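PDB 6ICN: methylxanthine N1-demethylase NdmA from Pseudomonas putida, which catalyses the N1-demethylation of caffeine to theobromine and formaldehyde, the first step of caffeine degradation, as a Rieske non-heme iron oxygenase. Local coordinates for residues A[33-38]-A[142-147]; A[164-169]-A[284-289]; A[173-178]-A[309-314]. All blocks are in the same frame, centred on the assembly; numbering follows the deposited sequence.

Contact 1: A[33-38]-A[142-147]; sequences HFWHPV and WIRLDS
Trp35 and Trp142 lie on the same face of an antiparallel pair of strands, and each has a neighbour from the opposite strand laid over its ring. Arg144 CB sits over the six-membered ring of Trp35, 4.0 Å from the centroid, in a CH-pi contact. Pro37 CB covers Trp142 in the same way, offset toward the rim, while Pro37 CD comes within 3.5 Å of Trp142 CZ3. The two tryptophans cross at about a right angle. This is the tight part of the contact. It is centred on the hydrogen-bonded pair His36 and Ile143, where His36 N to Ile143 O and Ile143 N to His36 O are both 2.9 Å and nearly straight. Beside this pair, Val38 CG2 meets Ile143 CD1 at 3.8 Å, close to Leu59 and Val57 of strand 55-59.

Toward His33 direct backbone bonding between the two segments gives way to bridges through two waters. Water 2 bridges Phe34 O and Leu145 N. Water 1 links His33 ND1 to Asp146 O. The carboxylate of Asp146 is stacked on the His33 ring, the planes 24° apart, with CB 3.9 Å from the ring centroid. Its CG stands anti to the backbone N (chi1 -165°), which carries the group alongside the ring. Asp146 OD1 bonds to Ser148 OG.

The Arg144 chain bends at chi3, bringing its guanidinium against the indole nitrogen, the two planes oblique at 38°. Trp35 NE1 lies above one face of that group, 3.4 Å from Arg144 NH1. Both are donors, and Trp35 NE1 has a weak hydrogen bond to Thr152 O. Arg144 NH2 forms a salt bridge with Asp133, and NH1 bonds to Thr152 OG1. The edge strand of the Rieske-domain sheet is thus joined by backbone bonds and aromatic cover, while the arginine charge is met by an acid on the next strand.

Contact 2: A[164-169]-A[284-289]; sequences RLRIVI and FAREQS
The Phe284 ring has Val168 CB over one face, 3.8 Å from its centroid and offset toward the rim. Val168 CG1 also reaches Phe284 CE1, at 3.5 Å. Phe284 CG lies between the backbone N and the carbonyl carbon (chi1 67°), and from there the ring runs alongside Val168. With an alanine here, Val168 would probably lose the ring face it packs on, and a gap would be likely to open toward Ile297 and Leu266. The guanidinium of Arg286 has Ser289 CB above one face, toward the rim. At its edge, in plane, are Val168 CG2 and water 4.

Water 4 accepts from Arg286 NH1 at 2.9 Å and donates to the backbone oxygens of Arg166 and Phe284. The extended Arg166 lies beside Arg286, with Arg166 NE 4.2 Å from Arg286 NH1. Their planes are nearly perpendicular, 89° apart. Asp293 takes one salt bridge from each arginine, and Asp291 holds Arg286 NE. These acids probably offset the like charges.

On the face of Ile167 and Ala285, Ala285 CB touches Ile167 CG1; Leu165 CB is also near it. Past the strand ends, Arg164 NH1 and Glu287 OE2 form a long salt bridge of 3.6 Å. Arg164 pairs more firmly with Asp162, and Glu287 OE1 accepts from Leu263 N. Water 3 donates to Arg164 O and Glu287 O and also bonds to Ser289 OG.

Four backbone bonds join Arg166 with Arg286 and Val168 with Phe284. Both are antiparallel hydrogen-bonded pairs, with Ile167 and Ala285 as the non-hydrogen-bonded pair between them. This is the edge of the antiparallel sheet in the catalytic domain of a Rieske oxygenase, with Phe284 turned toward helix 293-313 beside the caffeine pocket.

Contact 3: A[173-178]-A[309-314]; sequences YWWDAT and PVIESQ
Glu312 OE1 accepts a short, nearly straight hydrogen bond from Asp176 N, 2.7 Å long with an N-H...O angle of 176°. The donor meets the anti side of the carboxylate, 28° out of its plane. The same oxygen lies 3.5 Å from Asp176 CB. The Glu312 chain, extended beyond CG, carries the carboxylate from the helix to the strand end. On the way Glu312 CG passes 3.7 Å from Asp176 O.

Ile311 makes the apolar half of the contact. Its CG2 sits over one face of Trp175, 3.7 Å from the centroid of the six-membered ring, and its CD1 is 3.4 Å from Trp175 CZ3. The two side chains cross at about a right angle. Ile311 CG1 is anti to the backbone N (chi1 -178°) and faces Ala177 CB at 3.7 Å. One isoleucine therefore packs against both the ring and the methyl group. Tyr173 brings its edge to the opposite face of Trp175, CE2 lying near the rim.

Asp176 is the centre of an inverse gamma turn, closed by a weak bond from Ala177 N to Trp175 O. Its OD2 is 5.5 Å from Glu312 OE1, but each acid has its own lysine: Lys317 tethers Asp176 OD2 and Lys308 tethers Glu312 OE2. Trp175 also touches Asp307, which binds the cobalt ion at the metal site. Gln314 NE2, just past the helix, bonds to Arg83 O of the second subunit, close to that subunit's iron-sulfur cluster.

The contact ties the end of edge strand 166-175 to the last turn of helix 293-313, with helix 179-186 beside both Trp175 and Ile311 through Asn185.

Overall arrangement
Contact 1 is the most buried of the three and belongs to the Rieske-domain sheet. Contacts 2 and 3 belong to the catalytic domain and are only partly buried. They share strand 166-175, contact 2 at its start and contact 3 at its end, with centres about 28 Å apart. Contacts 1 and 2 both join an edge strand to its neighbour by paired backbone bonds. Contact 1 adds aromatic cover; contact 2 adds arginines and acids at a more open sheet edge. Contact 3 joins strand to helix instead, through one carboxylate bond and an isoleucine. It alone reaches another subunit. Strand 140-144 is followed in the chain by 166-175, linking the two domains.

Contact 1: A[33-38]-A[142-147]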
loop_
_atom_site.group_PDB
_atom_site.type_symbol
_atom_site.label_atom_id
_atom_site.label_comp_id
_atom_site.label_asym_id
_atom_site.label_seq_id
_atom_site.Cartn_x
_atom_site.Cartn_y
_atom_site.Cartn_z
ATOM N N HIS A 33 -3.034 -7.631 -41.162
ATOM C CA HIS A 33 -2.504 -7.126 -42.424
ATOM C C HIS A 33 -2.221 -5.637 -42.421
ATOM O O HIS A 33 -1.634 -5.137 -43.385
ATOM C CB HIS A 33 -3.484 -7.479 -43.560
ATOM C CG HIS A 33 -3.519 -8.942 -43.847
ATOM N ND1 HIS A 33 -2.746 -9.520 -44.831
ATOM C CD2 HIS A 33 -4.166 -9.960 -43.230
ATOM C CE1 HIS A 33 -2.936 -10.823 -44.827
ATOM N NE2 HIS A 33 -3.797 -11.117 -43.870
ATOM N N PHE A 34 -2.616 -4.904 -41.376
ATOM C CA PHE A 34 -2.373 -3.471 -41.290
ATOM C C PHE A 34 -1.135 -3.178 -40.450
ATOM O O PHE A 34 -0.682 -4.006 -39.654
ATOM C CB PHE A 34 -3.573 -2.753 -40.675
ATOM C CG PHE A 34 -4.803 -2.789 -41.537
ATOM C CD1 PHE A 34 -4.914 -1.931 -42.625
ATOM C CD2 PHE A 34 -5.848 -3.653 -41.234
ATOM C CE1 PHE A 34 -6.052 -1.957 -43.435
ATOM C CE2 PHE A 34 -6.989 -3.682 -42.031
ATOM C CZ PHE A 34 -7.081 -2.822 -43.121
ATOM N N TRP A 35 -0.582 -1.991 -40.665
ATOM C CA TRP A 35 0.435 -1.438 -39.771
ATOM C C TRP A 35 -0.219 -0.898 -38.509
ATOM O O TRP A 35 -1.168 -0.109 -38.583
ATOM C CB TRP A 35 1.200 -0.310 -40.466
ATOM C CG TRP A 35 2.031 -0.762 -41.648
ATOM C CD1 TRP A 35 1.604 -0.927 -42.948
ATOM C CD2 TRP A 35 3.426 -1.102 -41.640
ATOM N NE1 TRP A 35 2.653 -1.356 -43.737
ATOM C CE2 TRP A 35 3.779 -1.465 -42.960
ATOM C CE3 TRP A 35 4.410 -1.133 -40.646
ATOM C CZ2 TRP A 35 5.075 -1.842 -43.309
ATOM C CZ3 TRP A 35 5.697 -1.517 -40.995
ATOM C CH2 TRP A 35 6.020 -1.849 -42.320
ATOM N N HIS A 36 0.324 -1.273 -37.352
ATOM C CA HIS A 36 -0.147 -0.741 -36.084
ATOM C C HIS A 36 1.028 -0.176 -35.299
ATOM O O HIS A 36 2.100 -0.781 -35.280
ATOM C CB HIS A 36 -0.825 -1.829 -35.240
ATOM C CG HIS A 36 -1.984 -2.497 -35.922
ATOM N ND1 HIS A 36 -3.223 -1.900 -36.040
ATOM C CD2 HIS A 36 -2.093 -3.717 -36.498
ATOM C CE1 HIS A 36 -4.040 -2.719 -36.685
ATOM N NE2 HIS A 36 -3.381 -3.831 -36.973
ATOM N N PRO A 37 0.831 0.939 -34.592
ATOM C CA PRO A 37 1.898 1.464 -33.726
ATOM C C PRO A 37 1.982 0.612 -32.474
ATOM O O PRO A 37 0.963 0.166 -31.938
ATOM C CB PRO A 37 1.415 2.882 -33.397
ATOM C CG PRO A 37 -0.115 2.727 -33.365
ATOM C CD PRO A 37 -0.446 1.663 -34.412
ATOM N N VAL A 38 3.200 0.386 -31.995
ATOM C CA VAL A 38 3.366 -0.422 -30.793
ATOM C C VAL A 38 4.047 0.331 -29.668
ATOM O O VAL A 38 3.864 -0.048 -28.497
ATOM C CB VAL A 38 4.118 -1.734 -31.089
ATOM C CG1 VAL A 38 3.272 -2.598 -32.045
ATOM C CG2 VAL A 38 5.534 -1.468 -31.670
ATOM N N TRP A 142 6.108 1.196 -35.823
ATOM C CA TRP A 142 4.963 0.526 -36.428
ATOM C C TRP A 142 5.327 -0.896 -36.833
ATOM O O TRP A 142 6.428 -1.143 -37.330
ATOM C CB TRP A 142 4.496 1.279 -37.676
ATOM C CG TRP A 142 4.174 2.709 -37.462
ATOM C CD1 TRP A 142 5.060 3.757 -37.365
ATOM C CD2 TRP A 142 2.866 3.274 -37.341
ATOM N NE1 TRP A 142 4.369 4.936 -37.182
ATOM C CE2 TRP A 142 3.025 4.663 -37.148
ATOM C CE3 TRP A 142 1.569 2.731 -37.329
ATOM C CZ2 TRP A 142 1.941 5.529 -36.998
ATOM C CZ3 TRP A 142 0.500 3.586 -37.184
ATOM C CH2 TRP A 142 0.689 4.970 -37.014
ATOM N N ILE A 143 4.405 -1.839 -36.628
ATOM C CA ILE A 143 4.617 -3.239 -36.980
ATOM C C ILE A 143 3.453 -3.741 -37.828
ATOM O O ILE A 143 2.288 -3.466 -37.525
ATOM C CB ILE A 143 4.787 -4.128 -35.728
ATOM C CG1 ILE A 143 6.098 -3.781 -35.018
ATOM C CG2 ILE A 143 4.783 -5.616 -36.107
ATOM C CD1 ILE A 143 6.261 -4.541 -33.697
ATOM N N ARG A 144 3.770 -4.482 -38.902
ATOM C CA ARG A 144 2.757 -5.207 -39.670
ATOM C C ARG A 144 3.025 -6.696 -39.531
ATOM O O ARG A 144 4.071 -7.188 -39.975
ATOM C CB ARG A 144 2.755 -4.803 -41.149
ATOM C CG ARG A 144 1.709 -5.591 -41.970
ATOM C CD ARG A 144 1.615 -5.043 -43.389
ATOM N NE ARG A 144 2.900 -5.127 -44.095
ATOM C CZ ARG A 144 3.126 -4.584 -45.288
ATOM N NH1 ARG A 144 2.157 -3.928 -45.918
ATOM N NH2 ARG A 144 4.315 -4.709 -45.868
ATOM N N LEU A 145 2.075 -7.415 -38.928
ATOM C CA LEU A 145 2.314 -8.821 -38.618
ATOM C C LEU A 145 2.261 -9.703 -39.859
ATOM O O LEU A 145 3.022 -10.673 -39.963
ATOM C CB LEU A 145 1.301 -9.314 -37.587
ATOM C CG LEU A 145 1.533 -8.776 -36.172
ATOM C CD1 LEU A 145 0.330 -9.086 -35.310
ATOM C CD2 LEU A 145 2.795 -9.391 -35.579
ATOM N N ASP A 146 1.342 -9.422 -40.775
ATOM C CA ASP A 146 1.177 -10.196 -42.004
ATOM C C ASP A 146 1.379 -9.261 -43.191
ATOM O O ASP A 146 0.581 -8.335 -43.415
ATOM C CB ASP A 146 -0.198 -10.861 -42.056
ATOM C CG ASP A 146 -0.280 -11.950 -43.117
ATOM O OD1 ASP A 146 0.341 -11.770 -44.180
ATOM O OD2 ASP A 146 -0.939 -12.990 -42.882
ATOM N N SER A 147 2.440 -9.508 -43.961
ATOM C CA SER A 147 2.749 -8.680 -45.113
ATOM C C SER A 147 2.394 -9.366 -46.429
ATOM O O SER A 147 2.715 -8.827 -47.491
ATOM C CB SER A 147 4.231 -8.287 -45.113
ATOM O OG SER A 147 4.587 -7.554 -43.936
HETATM O O HOH W 1 -0.638 -8.207 -45.777
HETATM O O HOH W 2 -0.009 -5.889 -37.820
#

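Contact 2: A[164-169]-A[284-289]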
loop_
_atom_site.group_PDB
_atom_site.type_symbol
_atom_site.label_atom_id
_atom_site.label_comp_id
_atom_site.label_asym_id
_atom_site.label_seq_id
_atom_site.Cartn_x
_atom_site.Cartn_y
_atom_site.Cartn_z
ATOM N N ARG A 164 5.717 24.948 -40.501
ATOM C CA ARG A 164 4.904 25.931 -39.796
ATOM C C ARG A 164 4.367 25.411 -38.467
ATOM O O ARG A 164 3.801 26.201 -37.703
ATOM C CB ARG A 164 3.717 26.369 -40.655
ATOM C CG ARG A 164 4.094 26.973 -41.991
ATOM C CD ARG A 164 2.865 27.209 -42.848
ATOM N NE ARG A 164 2.087 25.988 -43.050
ATOM C CZ ARG A 164 0.775 25.898 -42.859
ATOM N NH1 ARG A 164 0.086 26.965 -42.469
ATOM N NH2 ARG A 164 0.146 24.744 -43.075
ATOM N N LEU A 165 4.502 24.115 -38.185
ATOM C CA LEU A 165 3.808 23.484 -37.066
ATOM C C LEU A 165 4.804 22.869 -36.091
ATOM O O LEU A 165 5.729 22.162 -36.504
ATOM C CB LEU A 165 2.851 22.404 -37.563
ATOM C CG LEU A 165 1.896 22.740 -38.710
ATOM C CD1 LEU A 165 1.029 21.532 -39.054
ATOM C CD2 LEU A 165 1.037 23.955 -38.358
ATOM N N ARG A 166 4.595 23.126 -34.800
ATOM C CA ARG A 166 5.341 22.473 -33.729
ATOM C C ARG A 166 4.598 21.196 -33.344
ATOM O O ARG A 166 3.395 21.245 -33.076
ATOM C CB ARG A 166 5.468 23.411 -32.526
ATOM C CG ARG A 166 6.026 22.770 -31.251
ATOM C CD ARG A 166 6.203 23.791 -30.124
ATOM N NE ARG A 166 6.730 23.181 -28.908
ATOM C CZ ARG A 166 8.020 22.944 -28.691
ATOM N NH1 ARG A 166 8.917 23.277 -29.616
ATOM N NH2 ARG A 166 8.419 22.384 -27.550
ATOM N N ILE A 167 5.312 20.069 -33.321
ATOM C CA ILE A 167 4.726 18.747 -33.078
ATOM C C ILE A 167 5.087 18.279 -31.673
ATOM O O ILE A 167 6.253 18.349 -31.273
ATOM C CB ILE A 167 5.213 17.729 -34.121
ATOM C CG1 ILE A 167 4.768 18.152 -35.526
ATOM C CG2 ILE A 167 4.718 16.329 -33.779
ATOM C CD1 ILE A 167 5.286 17.239 -36.626
ATOM N N VAL A 168 4.092 17.765 -30.936
ATOM C CA VAL A 168 4.290 17.170 -29.616
ATOM C C VAL A 168 3.752 15.742 -29.642
ATOM O O VAL A 168 2.592 15.519 -30.015
ATOM C CB VAL A 168 3.584 17.988 -28.516
ATOM C CG1 VAL A 168 3.621 17.235 -27.172
ATOM C CG2 VAL A 168 4.187 19.394 -28.399
ATOM N N ILE A 169 4.590 14.785 -29.257
ATOM C CA ILE A 169 4.203 13.378 -29.136
ATOM C C ILE A 169 3.881 13.112 -27.671
ATOM O O ILE A 169 4.772 13.168 -26.811
ATOM C CB ILE A 169 5.323 12.444 -29.616
ATOM C CG1 ILE A 169 5.712 12.756 -31.070
ATOM C CG2 ILE A 169 4.905 10.962 -29.450
ATOM C CD1 ILE A 169 7.039 12.086 -31.518
ATOM N N PHE A 284 0.121 15.795 -31.502
ATOM C CA PHE A 284 -0.604 16.991 -31.903
ATOM C C PHE A 284 0.369 18.054 -32.384
ATOM O O PHE A 284 1.504 18.154 -31.902
ATOM C CB PHE A 284 -1.539 17.545 -30.788
ATOM C CG PHE A 284 -0.824 18.077 -29.582
ATOM C CD1 PHE A 284 -0.485 17.237 -28.535
ATOM C CD2 PHE A 284 -0.511 19.424 -29.488
ATOM C CE1 PHE A 284 0.159 17.736 -27.416
ATOM C CE2 PHE A 284 0.157 19.929 -28.376
ATOM C CZ PHE A 284 0.492 19.082 -27.341
ATOM N N ALA A 285 -0.092 18.828 -33.366
ATOM C CA ALA A 285 0.730 19.840 -34.017
ATOM C C ALA A 285 -0.017 21.158 -34.024
ATOM O O ALA A 285 -1.244 21.181 -34.171
ATOM C CB ALA A 285 1.085 19.453 -35.455
ATOM N N ARG A 286 0.716 22.261 -33.855
ATOM C CA ARG A 286 0.024 23.539 -33.815
ATOM C C ARG A 286 0.845 24.612 -34.505
ATOM O O ARG A 286 2.078 24.629 -34.420
ATOM C CB ARG A 286 -0.313 23.973 -32.380
ATOM C CG ARG A 286 0.886 24.226 -31.463
ATOM C CD ARG A 286 0.373 24.253 -30.027
ATOM N NE ARG A 286 1.291 24.871 -29.076
ATOM C CZ ARG A 286 2.300 24.241 -28.489
ATOM N NH1 ARG A 286 2.557 22.966 -28.773
ATOM N NH2 ARG A 286 3.052 24.887 -27.598
ATOM N N GLU A 287 0.125 25.504 -35.186
ATOM C CA GLU A 287 0.733 26.627 -35.888
ATOM C C GLU A 287 1.143 27.729 -34.919
ATOM O O GLU A 287 2.252 28.273 -35.016
ATOM C CB GLU A 287 -0.259 27.151 -36.927
ATOM C CG GLU A 287 0.267 28.260 -37.798
ATOM C CD GLU A 287 -0.777 28.714 -38.806
ATOM O OE1 GLU A 287 -1.977 28.398 -38.617
ATOM O OE2 GLU A 287 -0.391 29.383 -39.787
ATOM N N GLN A 288 0.262 28.064 -33.975
ATOM C CA GLN A 288 0.575 29.020 -32.910
ATOM C C GLN A 288 1.260 28.253 -31.786
ATOM O O GLN A 288 0.608 27.528 -31.030
ATOM C CB GLN A 288 -0.691 29.720 -32.425
ATOM C CG GLN A 288 -1.167 30.838 -33.347
ATOM C CD GLN A 288 -2.405 31.547 -32.820
ATOM O OE1 GLN A 288 -2.933 31.202 -31.756
ATOM N NE2 GLN A 288 -2.880 32.547 -33.566
ATOM N N SER A 289 2.582 28.400 -31.669
ATOM C CA SER A 289 3.348 27.509 -30.805
ATOM C C SER A 289 4.229 28.258 -29.809
ATOM O O SER A 289 5.158 27.661 -29.244
ATOM C CB SER A 289 4.204 26.556 -31.634
ATOM O OG SER A 289 5.154 27.255 -32.430
HETATM O O HOH W 3 4.958 26.996 -35.031
HETATM O O HOH W 4 2.007 21.011 -30.855
#

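Contact 3: A[173-178]-A[309-314]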
loop_
_atom_site.group_PDB
_atom_site.type_symbol
_atom_site.label_atom_id
_atom_site.label_comp_id
_atom_site.label_asym_id
_atom_site.label_seq_id
_atom_site.Cartn_x
_atom_site.Cartn_y
_atom_site.Cartn_z
ATOM N N TYR A 173 -1.431 6.263 -23.674
ATOM C CA TYR A 173 -2.429 6.063 -22.628
ATOM C C TYR A 173 -3.173 4.753 -22.877
ATOM O O TYR A 173 -3.546 4.430 -24.010
ATOM C CB TYR A 173 -3.402 7.263 -22.528
ATOM C CG TYR A 173 -4.205 7.584 -23.772
ATOM C CD1 TYR A 173 -3.632 8.274 -24.851
ATOM C CD2 TYR A 173 -5.554 7.211 -23.874
ATOM C CE1 TYR A 173 -4.378 8.569 -25.991
ATOM C CE2 TYR A 173 -6.302 7.521 -25.006
ATOM C CZ TYR A 173 -5.719 8.193 -26.057
ATOM O OH TYR A 173 -6.456 8.467 -27.188
ATOM N N TRP A 174 -3.359 3.985 -21.817
ATOM C CA TRP A 174 -3.929 2.648 -21.923
ATOM C C TRP A 174 -5.390 2.668 -21.505
ATOM O O TRP A 174 -5.720 3.217 -20.454
ATOM C CB TRP A 174 -3.164 1.680 -21.033
ATOM C CG TRP A 174 -1.791 1.410 -21.505
ATOM C CD1 TRP A 174 -0.704 2.243 -21.423
ATOM C CD2 TRP A 174 -1.339 0.206 -22.098
ATOM N NE1 TRP A 174 0.395 1.623 -21.955
ATOM C CE2 TRP A 174 0.036 0.369 -22.376
ATOM C CE3 TRP A 174 -1.962 -0.989 -22.439
ATOM C CZ2 TRP A 174 0.794 -0.631 -22.961
ATOM C CZ3 TRP A 174 -1.204 -1.990 -23.024
ATOM C CH2 TRP A 174 0.157 -1.801 -23.279
ATOM N N TRP A 175 -6.258 2.065 -22.317
ATOM C CA TRP A 175 -7.670 1.938 -21.986
ATOM C C TRP A 175 -8.107 0.482 -22.032
ATOM O O TRP A 175 -7.660 -0.296 -22.879
ATOM C CB TRP A 175 -8.557 2.725 -22.955
ATOM C CG TRP A 175 -8.623 4.208 -22.737
ATOM C CD1 TRP A 175 -7.954 4.944 -21.794
ATOM C CD2 TRP A 175 -9.446 5.124 -23.458
ATOM N NE1 TRP A 175 -8.307 6.276 -21.904
ATOM C CE2 TRP A 175 -9.221 6.407 -22.917
ATOM C CE3 TRP A 175 -10.356 4.986 -24.516
ATOM C CZ2 TRP A 175 -9.871 7.541 -23.401
ATOM C CZ3 TRP A 175 -10.998 6.127 -25.000
ATOM C CH2 TRP A 175 -10.755 7.379 -24.433
ATOM N N ASP A 176 -9.013 0.122 -21.127
ATOM C CA ASP A 176 -9.682 -1.169 -21.161
ATOM C C ASP A 176 -10.869 -1.083 -22.122
ATOM O O ASP A 176 -12.034 -1.171 -21.739
ATOM C CB ASP A 176 -10.125 -1.561 -19.754
ATOM C CG ASP A 176 -10.675 -2.970 -19.680
ATOM O OD1 ASP A 176 -9.990 -3.914 -20.117
ATOM O OD2 ASP A 176 -11.795 -3.141 -19.149
ATOM N N ALA A 177 -10.547 -0.852 -23.394
ATOM C CA ALA A 177 -11.547 -0.777 -24.452
ATOM C C ALA A 177 -10.867 -1.142 -25.762
ATOM O O ALA A 177 -9.648 -1.025 -25.898
ATOM C CB ALA A 177 -12.177 0.615 -24.547
ATOM N N THR A 178 -11.669 -1.596 -26.722
ATOM C CA THR A 178 -11.132 -2.028 -28.005
ATOM C C THR A 178 -10.805 -0.847 -28.914
ATOM O O THR A 178 -11.290 0.278 -28.744
ATOM C CB THR A 178 -12.122 -2.943 -28.714
ATOM O OG1 THR A 178 -13.317 -2.198 -29.022
ATOM C CG2 THR A 178 -12.444 -4.151 -27.847
ATOM N N PRO A 309 -13.903 6.545 -18.448
ATOM C CA PRO A 309 -14.781 5.641 -17.687
ATOM C C PRO A 309 -15.984 5.177 -18.497
ATOM O O PRO A 309 -16.414 4.025 -18.370
ATOM C CB PRO A 309 -15.193 6.485 -16.476
ATOM C CG PRO A 309 -14.879 7.890 -16.826
ATOM C CD PRO A 309 -13.733 7.847 -17.778
ATOM N N VAL A 310 -16.517 6.053 -19.343
ATOM C CA VAL A 310 -17.694 5.673 -20.123
ATOM C C VAL A 310 -17.320 4.665 -21.188
ATOM O O VAL A 310 -18.026 3.664 -21.397
ATOM C CB VAL A 310 -18.353 6.933 -20.712
ATOM C CG1 VAL A 310 -19.587 6.568 -21.548
ATOM C CG2 VAL A 310 -18.710 7.900 -19.586
ATOM N N ILE A 311 -16.214 4.900 -21.899
ATOM C CA ILE A 311 -15.845 3.957 -22.948
ATOM C C ILE A 311 -15.455 2.606 -22.345
ATOM O O ILE A 311 -15.804 1.552 -22.886
ATOM C CB ILE A 311 -14.736 4.542 -23.851
ATOM C CG1 ILE A 311 -14.407 3.544 -24.952
ATOM C CG2 ILE A 311 -13.456 4.847 -23.059
ATOM C CD1 ILE A 311 -13.526 4.090 -26.041
ATOM N N GLU A 312 -14.740 2.611 -21.206
ATOM C CA GLU A 312 -14.383 1.341 -20.576
ATOM C C GLU A 312 -15.605 0.605 -20.037
ATOM O O GLU A 312 -15.545 -0.613 -19.859
ATOM C CB GLU A 312 -13.361 1.573 -19.452
ATOM C CG GLU A 312 -11.998 2.056 -19.969
ATOM C CD GLU A 312 -10.942 2.139 -18.876
ATOM O OE1 GLU A 312 -9.747 1.919 -19.188
ATOM O OE2 GLU A 312 -11.307 2.426 -17.701
ATOM N N SER A 313 -16.721 1.310 -19.809
ATOM C CA SER A 313 -17.934 0.654 -19.324
ATOM C C SER A 313 -18.705 -0.072 -20.428
ATOM O O SER A 313 -19.514 -0.958 -20.116
ATOM C CB SER A 313 -18.867 1.677 -18.652
ATOM O OG SER A 313 -19.670 2.353 -19.607
ATOM N N GLN A 314 -18.474 0.268 -21.692
ATOM C CA GLN A 314 -19.241 -0.348 -22.775
ATOM C C GLN A 314 -19.048 -1.862 -22.781
ATOM O O GLN A 314 -17.920 -2.371 -22.745
ATOM C CB GLN A 314 -18.823 0.256 -24.110
ATOM C CG GLN A 314 -19.234 1.724 -24.265
ATOM C CD GLN A 314 -18.778 2.277 -25.591
ATOM O OE1 GLN A 314 -17.649 2.750 -25.724
ATOM N NE2 GLN A 314 -19.653 2.207 -26.601
#